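Local coordinates for protein EchA1_1 (PDB 3R9T) that probably catalyses the reversible hydration of (2E)-enoyl-CoA to (3S)-3-hydroxyacyl-CoA as a crotonase-family enoyl-CoA hydratase of fatty acid metabolism, at the interface of chains A and B. Numbering follows the deposited sequence. Chains: chain A/B, EchA1_1.

The interface of chains A and B. Residues chain A 142-144, 239, 243, 246, 266-267; chain B 207, 209-210, 213.
B:Leu209 and A:Leu243 run antiparallel alongside each other where helix 208-218 of chain B lies against helix 230-243 of chain A. CD1 of A:Leu243 presses on CB of B:Leu209 at 3.5 Å, a tight carbon contact near the base of the partner's side chain. CG of A:Leu243, anti to its backbone N (chi1 -162°), carries the fork toward the chain B helix, with CD1 on B:Leu209 and CD2 turned to OG of B:Ser210. B:Leu209 runs on past this contact toward the C-terminal end of chain A. Its CD1 meets CB of A:Ser246 at 3.7 Å and the backbone of A:Arg267, whose side chain is incompletely modelled, while CD2 comes up to the carbonyl O of A:Ala266 at 3.9 Å. The hydroxyl of A:Ser246 bonds within chain A: OG donates to the carbonyl O of A:Leu243 at 2.6 Å, in the carbonyl plane, and so ties the loop just after the helix to its last residue.

One residue further along, B:Ser210 turns its hydroxyl to the loop at A:Gly142 to A:Ile144. OG donates to the carbonyl O of A:Leu143 at 2.7 Å, approaching at 124° to the C=O and tilted out of the carbonyl plane. CG2 of A:Ile144 lies against the backbone of the same serine, and CB of B:Ala207 touches CA of A:Gly142 at 3.5 Å. In enzymes of this family such subunit contacts commonly belong to a trimer, and three copies form the deposited assembly. A turn farther down the chain B helix, the methyl CB of B:Ala213 sits 3.6 Å from the carboxylate OE1 of A:Glu239.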
# COMPACT_ATOMS: atom_id res chain seq x y z
N GLY A 142 -18.36 5.12 -20.49
CA GLY A 142 -19.29 5.89 -19.68
C GLY A 142 -19.83 5.19 -18.45
O GLY A 142 -20.84 5.62 -17.91
N LEU A 143 -19.15 4.12 -18.01
CA LEU A 143 -19.49 3.40 -16.78
C LEU A 143 -18.31 3.51 -15.79
O LEU A 143 -17.46 4.36 -15.97
CB LEU A 143 -19.82 1.94 -17.10
CG LEU A 143 -21.01 1.83 -18.06
CD1 LEU A 143 -21.19 0.41 -18.62
CD2 LEU A 143 -22.27 2.29 -17.36
N ILE A 144 -18.28 2.68 -14.75
CA ILE A 144 -17.13 2.62 -13.82
C ILE A 144 -16.92 1.15 -13.45
O ILE A 144 -17.80 0.32 -13.71
CB ILE A 144 -17.31 3.48 -12.52
CG1 ILE A 144 -18.60 3.13 -11.78
CG2 ILE A 144 -17.29 4.99 -12.85
CD1 ILE A 144 -18.69 3.68 -10.34
N GLU A 239 -22.72 5.83 -6.41
CA GLU A 239 -22.24 6.42 -7.68
C GLU A 239 -22.77 5.72 -8.94
O GLU A 239 -23.13 6.38 -9.92
CB GLU A 239 -20.72 6.44 -7.71
CG GLU A 239 -20.08 7.31 -6.64
CD GLU A 239 -20.04 8.79 -6.96
OE1 GLU A 239 -20.55 9.22 -8.03
OE2 GLU A 239 -19.47 9.52 -6.11
N LEU A 243 -24.85 7.19 -12.07
CA LEU A 243 -24.19 7.16 -13.37
C LEU A 243 -25.05 6.51 -14.46
O LEU A 243 -25.11 7.00 -15.59
CB LEU A 243 -22.85 6.42 -13.27
CG LEU A 243 -21.84 6.66 -14.40
CD1 LEU A 243 -21.49 8.16 -14.52
CD2 LEU A 243 -20.58 5.80 -14.17
N SER A 246 -27.41 8.60 -16.60
CA SER A 246 -26.86 9.58 -17.55
C SER A 246 -26.97 9.12 -19.00
O SER A 246 -26.94 7.93 -19.28
CB SER A 246 -25.39 9.84 -17.22
OG SER A 246 -24.60 8.69 -17.50
N ALA A 266 -21.43 15.04 -20.54
CA ALA A 266 -21.31 15.29 -19.11
C ALA A 266 -22.70 15.24 -18.49
O ALA A 266 -22.98 15.89 -17.50
CB ALA A 266 -20.61 16.63 -18.85
N ARG A 267 -23.55 14.43 -19.11
CA ARG A 267 -24.89 14.19 -18.62
C ARG A 267 -25.42 12.90 -19.22
O ARG A 267 -26.55 12.51 -18.91
CB ARG A 267 -25.82 15.37 -18.97
OXT ARG A 267 -24.75 12.21 -20.00
N ALA B 207 -15.10 9.34 -20.53
CA ALA B 207 -16.38 9.90 -20.11
C ALA B 207 -16.21 10.70 -18.82
O ALA B 207 -15.72 10.15 -17.85
CB ALA B 207 -17.41 8.81 -19.92
N LEU B 209 -18.22 11.99 -16.45
CA LEU B 209 -18.89 11.55 -15.23
C LEU B 209 -18.27 10.28 -14.65
O LEU B 209 -18.27 10.08 -13.43
CB LEU B 209 -20.38 11.32 -15.47
CG LEU B 209 -21.19 12.54 -15.91
CD1 LEU B 209 -22.62 12.10 -16.28
CD2 LEU B 209 -21.19 13.61 -14.82
N SER B 210 -17.75 9.42 -15.51
CA SER B 210 -17.07 8.19 -15.09
C SER B 210 -15.75 8.51 -14.41
O SER B 210 -15.40 7.92 -13.40
CB SER B 210 -16.77 7.30 -16.29
OG SER B 210 -17.95 6.87 -16.92
N ALA B 213 -16.59 10.23 -11.00
CA ALA B 213 -17.09 9.24 -10.05
C ALA B 213 -15.97 8.31 -9.58
O ALA B 213 -15.90 7.95 -8.40
CB ALA B 213 -18.21 8.43 -10.66